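Local coordinates for protein beta-galactosidase (Bacillus circulans, PDB 4MAD) that probably hydrolyses terminal non-reducing beta-D-galactose residues from beta-D-galactosides, as a glycoside hydrolase of family 35, at residues Val67-His72 with Gly116-Trp121; Glu247-Trp252 with Asn283-His288. All blocks are in the same frame, centred on the assembly; numbering follows the deposited sequence.

Contact 1. Residues Val67-His72 with Gly116-Trp121; sequences VAWNLH and GGFPYW
The short helix 69-72 after one strand of the (beta/alpha)8 barrel packs on a loop after the next strand: W69 and N70 meet G117, F118 and P119. P119 stands over one face of the W69 indole: its CG lies 3.6 Å from the centroid of the five-membered ring and only 3° off the ring normal, which meets the definition of a CH-pi contact. CG of W69 is anti to its backbone N (chi1 -178°), and this swings the indole out beneath the proline, the two side chains crossing at about a right angle. The six-membered part of the indole reaches the rim of F118, CE3 of W69 being 3.9 Å from CD1 of F118. An alanine in place of W69 would probably leave the P119 ring without its aromatic platform, open a gap beside F118 and deprive E73 of the indole N-H it accepts. The helix follows strand 62-66 and the other segment comes after strand 100-104. Between them N70 N donates to G117 O at 2.8 Å, a bent bond with 139° at the hydrogen. A water bridges the helix and the loop, accepting from N70 ND2 at 3.0 Å and donating to F118 O at 2.9 Å. With OD1 of N70 taking a hydrogen bond from W113 NE1, both ends of the amide are held, which fixes its rotation.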
loop_
_atom_site.group_PDB
_atom_site.type_symbol
_atom_site.label_atom_id
_atom_site.label_comp_id
_atom_site.label_asym_id
_atom_site.label_seq_id
_atom_site.Cartn_x
_atom_site.Cartn_y
_atom_site.Cartn_z
ATOM N N VAL A 67 -1.977 -10.364 4.441
ATOM C CA VAL A 67 -0.590 -10.432 4.886
ATOM C C VAL A 67 0.326 -9.898 3.797
ATOM O O VAL A 67 0.262 -10.370 2.741
ATOM C CB VAL A 67 -0.116 -11.872 5.144
ATOM C CG1 VAL A 67 1.233 -11.854 5.657
ATOM C CG2 VAL A 67 -1.044 -12.606 6.106
ATOM N N ALA A 68 1.208 -8.962 4.117
ATOM C CA ALA A 68 2.005 -8.279 3.142
ATOM C C ALA A 68 3.395 -8.928 3.061
ATOM O O ALA A 68 4.222 -8.680 3.858
ATOM C CB ALA A 68 2.126 -6.845 3.522
ATOM N N TRP A 69 3.620 -9.732 2.047
ATOM C CA TRP A 69 4.867 -10.449 1.918
ATOM C C TRP A 69 6.052 -9.498 1.869
ATOM O O TRP A 69 6.967 -9.685 2.546
ATOM C CB TRP A 69 4.819 -11.289 0.634
ATOM C CG TRP A 69 5.998 -12.164 0.328
ATOM C CD1 TRP A 69 7.113 -12.334 1.060
ATOM C CD2 TRP A 69 6.169 -12.971 -0.844
ATOM N NE1 TRP A 69 7.963 -13.221 0.441
ATOM C CE2 TRP A 69 7.395 -13.621 -0.731
ATOM C CE3 TRP A 69 5.391 -13.225 -1.956
ATOM C CZ2 TRP A 69 7.848 -14.489 -1.696
ATOM C CZ3 TRP A 69 5.861 -14.105 -2.914
ATOM C CH2 TRP A 69 7.062 -14.715 -2.768
ATOM N N ASN A 70 5.945 -8.426 1.094
ATOM C CA ASN A 70 7.030 -7.464 0.980
ATOM C C ASN A 70 7.419 -6.883 2.348
ATOM O O ASN A 70 8.543 -6.577 2.581
ATOM C CB ASN A 70 6.780 -6.369 -0.086
ATOM C CG ASN A 70 5.469 -5.590 0.115
ATOM O OD1 ASN A 70 4.787 -5.796 1.019
ATOM N ND2 ASN A 70 5.182 -4.683 -0.798
ATOM N N LEU A 71 6.458 -6.736 3.243
ATOM C CA LEU A 71 6.785 -6.280 4.562
ATOM C C LEU A 71 7.601 -7.312 5.331
ATOM O O LEU A 71 8.543 -6.993 5.939
ATOM C CB LEU A 71 5.552 -5.874 5.316
ATOM C CG LEU A 71 5.656 -4.828 6.418
ATOM C CD1 LEU A 71 6.186 -3.573 5.867
ATOM C CD2 LEU A 71 4.309 -4.586 7.020
ATOM N N HIS A 72 7.178 -8.538 5.278
ATOM C CA HIS A 72 7.829 -9.665 5.922
ATOM C C HIS A 72 9.156 -10.207 5.381
ATOM O O HIS A 72 9.852 -10.829 6.122
ATOM C CB HIS A 72 6.849 -10.777 6.127
ATOM C CG HIS A 72 5.656 -10.327 6.896
ATOM N ND1 HIS A 72 5.764 -9.835 8.168
ATOM C CD2 HIS A 72 4.358 -10.190 6.555
ATOM C CE1 HIS A 72 4.580 -9.459 8.590
ATOM N NE2 HIS A 72 3.707 -9.663 7.634
ATOM N N GLY A 116 1.475 -5.116 -5.152
ATOM C CA GLY A 116 0.481 -6.023 -4.690
ATOM C C GLY A 116 1.004 -6.943 -3.578
ATOM O O GLY A 116 0.520 -7.992 -3.438
ATOM N N GLY A 117 1.943 -6.477 -2.787
ATOM C CA GLY A 117 2.508 -7.241 -1.692
ATOM C C GLY A 117 3.708 -8.084 -2.081
ATOM O O GLY A 117 4.367 -8.655 -1.256
ATOM N N PHE A 118 3.985 -8.150 -3.350
ATOM C CA PHE A 118 5.168 -8.897 -3.794
ATOM C C PHE A 118 6.431 -8.114 -3.421
ATOM O O PHE A 118 6.466 -6.992 -3.597
ATOM C CB PHE A 118 5.171 -9.084 -5.310
ATOM C CG PHE A 118 4.330 -10.212 -5.822
ATOM C CD1 PHE A 118 4.114 -11.351 -5.109
ATOM C CD2 PHE A 118 3.813 -10.144 -7.077
ATOM C CE1 PHE A 118 3.387 -12.363 -5.623
ATOM C CE2 PHE A 118 3.085 -11.170 -7.568
ATOM C CZ PHE A 118 2.880 -12.271 -6.828
ATOM N N PRO A 119 7.461 -8.765 -2.941
ATOM C CA PRO A 119 8.741 -8.110 -2.702
ATOM C C PRO A 119 9.399 -7.686 -3.976
ATOM O O PRO A 119 9.284 -8.397 -4.875
ATOM C CB PRO A 119 9.584 -9.210 -2.076
ATOM C CG PRO A 119 8.649 -10.224 -1.643
ATOM C CD PRO A 119 7.472 -10.155 -2.503
ATOM N N TYR A 120 10.160 -6.617 -3.972
ATOM C CA TYR A 120 10.712 -6.003 -5.162
ATOM C C TYR A 120 11.636 -7.028 -5.810
ATOM O O TYR A 120 11.764 -7.064 -6.967
ATOM C CB TYR A 120 11.471 -4.721 -4.840
ATOM C CG TYR A 120 12.830 -4.996 -4.331
ATOM C CD1 TYR A 120 13.917 -4.919 -5.157
ATOM C CD2 TYR A 120 13.043 -5.391 -3.044
ATOM C CE1 TYR A 120 15.166 -5.201 -4.709
ATOM C CE2 TYR A 120 14.315 -5.676 -2.603
ATOM C CZ TYR A 120 15.370 -5.581 -3.446
ATOM O OH TYR A 120 16.596 -5.873 -2.978
ATOM N N TRP A 121 12.252 -7.847 -4.994
ATOM C CA TRP A 121 13.259 -8.781 -5.437
ATOM C C TRP A 121 12.786 -9.944 -6.274
ATOM O O TRP A 121 13.602 -10.621 -6.828
ATOM C CB TRP A 121 14.209 -9.234 -4.325
ATOM C CG TRP A 121 13.584 -9.837 -3.236
ATOM C CD1 TRP A 121 13.243 -9.244 -2.129
ATOM C CD2 TRP A 121 13.159 -11.172 -3.132
ATOM N NE1 TRP A 121 12.643 -10.091 -1.294
ATOM C CE2 TRP A 121 12.568 -11.309 -1.890
ATOM C CE3 TRP A 121 13.233 -12.270 -3.959
ATOM C CZ2 TRP A 121 12.049 -12.499 -1.450
ATOM C CZ3 TRP A 121 12.714 -13.426 -3.544
ATOM C CH2 TRP A 121 12.112 -13.549 -2.297
HETATM O O HOH W 1 7.162 -4.291 -2.996
#

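Contact 2. Residues Glu247-Trp252 with Asn283-His288; sequences EFWHGW and NFYMAH
A cis peptide bond between Y285 and M286 breaks the line of the chain just where Y285 meets E247 and W249. Up to that point the segments run as parallel strands: F248 N donates to N283 O at 3.0 Å, almost straight at 169°, and F248 O receives Y285 N at 3.0 Å. This second donor stands above the carbonyl plane. Beyond these bonds, CA of W249 makes a CA-H...O contact with Y285 O at 3.5 Å. On the side of the sheet that carries F248 and F284, the F248 ring turns its edge to the F284 face, centroids 5.1 Å apart and planes at 74°; H250 completes this aromatic cluster, whose phenylalanines rest on helix 265-276. On the side of Y285, the edge of the W249 five-membered ring faces the Y285 ring, offset, with the planes perpendicular. The E247 and Y285 side chains lie side by side, CG of E247 4.1 Å from CD1 of Y285, and OH of Y285 is hydrogen-bonded to OH of Y313. W249 NE1 donates to E247 OE1 at 2.9 Å, within 5° of the indole plane and on the anti lone pair; OE2 forms a salt bridge with R104, and the carboxylate is thus gripped by two partners. E247 is the predicted nucleophile, and its place near the C-terminal end of strand 244-249, the seventh of the barrel, is that of the nucleophile in clan GH-A glycosidases.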
loop_
_atom_site.group_PDB
_atom_site.type_symbol
_atom_site.label_atom_id
_atom_site.label_comp_id
_atom_site.label_asym_id
_atom_site.label_seq_id
_atom_site.Cartn_x
_atom_site.Cartn_y
_atom_site.Cartn_z
ATOM N N GLU A 247 -15.289 -8.895 -0.077
ATOM C CA GLU A 247 -14.994 -7.490 -0.077
ATOM C C GLU A 247 -16.241 -6.705 -0.528
ATOM O O GLU A 247 -16.602 -6.729 -1.636
ATOM C CB GLU A 247 -13.804 -7.157 -0.986
ATOM C CG GLU A 247 -12.571 -7.998 -0.761
ATOM C CD GLU A 247 -11.462 -7.723 -1.771
ATOM O OE1 GLU A 247 -11.623 -6.809 -2.583
ATOM O OE2 GLU A 247 -10.495 -8.478 -1.757
ATOM N N PHE A 248 -16.892 -6.048 0.399
ATOM C CA PHE A 248 -17.961 -5.115 0.090
ATOM C C PHE A 248 -17.285 -3.750 0.071
ATOM O O PHE A 248 -16.967 -3.203 1.094
ATOM C CB PHE A 248 -19.068 -5.205 1.140
ATOM C CG PHE A 248 -20.107 -4.105 1.081
ATOM C CD1 PHE A 248 -20.546 -3.571 -0.095
ATOM C CD2 PHE A 248 -20.683 -3.628 2.234
ATOM C CE1 PHE A 248 -21.510 -2.584 -0.067
ATOM C CE2 PHE A 248 -21.584 -2.658 2.206
ATOM C CZ PHE A 248 -22.007 -2.160 1.056
ATOM N N TRP A 249 -17.103 -3.228 -1.130
ATOM C CA TRP A 249 -16.388 -2.000 -1.336
ATOM C C TRP A 249 -17.357 -0.858 -1.025
ATOM O O TRP A 249 -17.972 -0.313 -1.886
ATOM C CB TRP A 249 -15.844 -1.877 -2.785
ATOM C CG TRP A 249 -15.011 -3.018 -3.193
ATOM C CD1 TRP A 249 -14.087 -3.593 -2.463
ATOM C CD2 TRP A 249 -15.027 -3.704 -4.441
ATOM N NE1 TRP A 249 -13.513 -4.616 -3.135
ATOM C CE2 TRP A 249 -14.097 -4.714 -4.361
ATOM C CE3 TRP A 249 -15.762 -3.571 -5.601
ATOM C CZ2 TRP A 249 -13.867 -5.580 -5.394
ATOM C CZ3 TRP A 249 -15.541 -4.439 -6.607
ATOM C CH2 TRP A 249 -14.601 -5.416 -6.506
ATOM N N HIS A 250 -17.486 -0.538 0.235
ATOM C CA HIS A 250 -18.458 0.461 0.655
ATOM C C HIS A 250 -17.910 1.868 0.544
ATOM O O HIS A 250 -18.576 2.820 0.761
ATOM C CB HIS A 250 -18.929 0.211 2.077
ATOM C CG HIS A 250 -17.926 0.568 3.099
ATOM N ND1 HIS A 250 -16.807 -0.185 3.339
ATOM C CD2 HIS A 250 -17.837 1.631 3.909
ATOM C CE1 HIS A 250 -16.086 0.384 4.273
ATOM N NE2 HIS A 250 -16.687 1.484 4.639
ATOM N N GLY A 251 -16.654 1.933 0.196
ATOM C CA GLY A 251 -15.922 3.138 -0.007
ATOM C C GLY A 251 -15.064 2.928 -1.244
ATOM O O GLY A 251 -15.393 2.117 -2.022
ATOM N N TRP A 252 -13.999 3.703 -1.398
ATOM C CA TRP A 252 -13.067 3.553 -2.499
ATOM C C TRP A 252 -11.780 4.321 -2.190
ATOM O O TRP A 252 -11.700 4.995 -1.219
ATOM C CB TRP A 252 -13.642 4.006 -3.832
ATOM C CG TRP A 252 -13.072 3.362 -5.041
ATOM C CD1 TRP A 252 -12.357 3.940 -6.004
ATOM C CD2 TRP A 252 -13.231 2.002 -5.430
ATOM N NE1 TRP A 252 -12.029 3.036 -6.971
ATOM C CE2 TRP A 252 -12.581 1.838 -6.652
ATOM C CE3 TRP A 252 -13.862 0.911 -4.860
ATOM C CZ2 TRP A 252 -12.538 0.631 -7.292
ATOM C CZ3 TRP A 252 -13.828 -0.252 -5.488
ATOM C CH2 TRP A 252 -13.185 -0.403 -6.697
ATOM N N ASN A 283 -17.847 -8.963 4.448
ATOM C CA ASN A 283 -16.618 -8.352 4.921
ATOM C C ASN A 283 -16.498 -6.943 4.369
ATOM O O ASN A 283 -16.388 -6.777 3.225
ATOM C CB ASN A 283 -15.419 -9.176 4.503
ATOM C CG ASN A 283 -14.120 -8.648 5.039
ATOM O OD1 ASN A 283 -14.028 -8.230 6.177
ATOM N ND2 ASN A 283 -13.095 -8.691 4.199
ATOM N N PHE A 284 -16.548 -5.954 5.231
ATOM C CA PHE A 284 -16.494 -4.595 4.810
ATOM C C PHE A 284 -15.038 -4.258 4.373
ATOM O O PHE A 284 -14.144 -4.433 5.135
ATOM C CB PHE A 284 -16.944 -3.669 5.937
ATOM C CG PHE A 284 -18.392 -3.370 5.944
ATOM C CD1 PHE A 284 -18.827 -2.146 5.658
ATOM C CD2 PHE A 284 -19.301 -4.320 6.254
ATOM C CE1 PHE A 284 -20.154 -1.885 5.638
ATOM C CE2 PHE A 284 -20.611 -4.037 6.257
ATOM C CZ PHE A 284 -21.029 -2.829 5.951
ATOM N N TYR A 285 -14.877 -3.757 3.153
ATOM C CA TYR A 285 -13.616 -3.282 2.668
ATOM C C TYR A 285 -13.674 -1.782 2.334
ATOM O O TYR A 285 -14.303 -1.423 1.397
ATOM C CB TYR A 285 -13.245 -4.068 1.435
ATOM C CG TYR A 285 -11.786 -3.949 1.091
ATOM C CD1 TYR A 285 -10.894 -4.950 1.379
ATOM C CD2 TYR A 285 -11.292 -2.791 0.554
ATOM C CE1 TYR A 285 -9.563 -4.812 1.084
ATOM C CE2 TYR A 285 -9.974 -2.645 0.295
ATOM C CZ TYR A 285 -9.111 -3.655 0.538
ATOM O OH TYR A 285 -7.807 -3.473 0.257
ATOM N N MET A 286 -13.007 -0.917 3.097
ATOM C CA MET A 286 -12.273 -1.223 4.313
ATOM C C MET A 286 -13.080 -0.773 5.539
ATOM O O MET A 286 -13.745 0.204 5.483
ATOM C CB MET A 286 -10.977 -0.455 4.340
ATOM C CG MET A 286 -9.988 -0.818 3.337
ATOM S SD MET A 286 -9.250 -2.355 3.522
ATOM C CE MET A 286 -8.418 -2.116 5.029
ATOM N N ALA A 287 -13.052 -1.530 6.614
ATOM C CA ALA A 287 -13.677 -1.049 7.818
ATOM C C ALA A 287 -12.894 0.058 8.464
ATOM O O ALA A 287 -13.397 1.045 8.772
ATOM C CB ALA A 287 -13.883 -2.144 8.814
ATOM N N HIS A 288 -11.629 -0.216 8.686
ATOM C CA HIS A 288 -10.615 0.765 8.930
ATOM C C HIS A 288 -9.488 0.657 7.884
ATOM O O HIS A 288 -8.901 -0.338 7.743
ATOM C CB HIS A 288 -10.038 0.574 10.317
ATOM C CG HIS A 288 -8.944 1.534 10.634
ATOM N ND1 HIS A 288 -9.158 2.882 10.713
ATOM C CD2 HIS A 288 -7.617 1.351 10.800
ATOM C CE1 HIS A 288 -8.015 3.480 10.950
ATOM N NE2 HIS A 288 -7.077 2.570 11.053
#

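How the contacts relate
Contacts 1 and 2 belong to the same (beta/alpha)8 barrel but do not touch: their centres are 22 Å apart and their nearest atoms about 10 Å. Contact 1 joins what follows the second and third strands, 62-66 and 100-104, whereas contact 2 pairs the seventh and eighth, 244-249 and 281-284. R104, the salt-bridge partner of E247, also shares backbone hydrogen bonding with V67 of contact 1. Contact 2 holds the predicted nucleophile, E247, and the W249 side chain is about 4 Å from that of E171, the predicted proton donor. The E247 side chain is about 5 Å from a bound 2-(2-methoxyethoxy)ethanol, probably a crystallisation additive, whose pocket includes W252; contact 1 lies away from these sites.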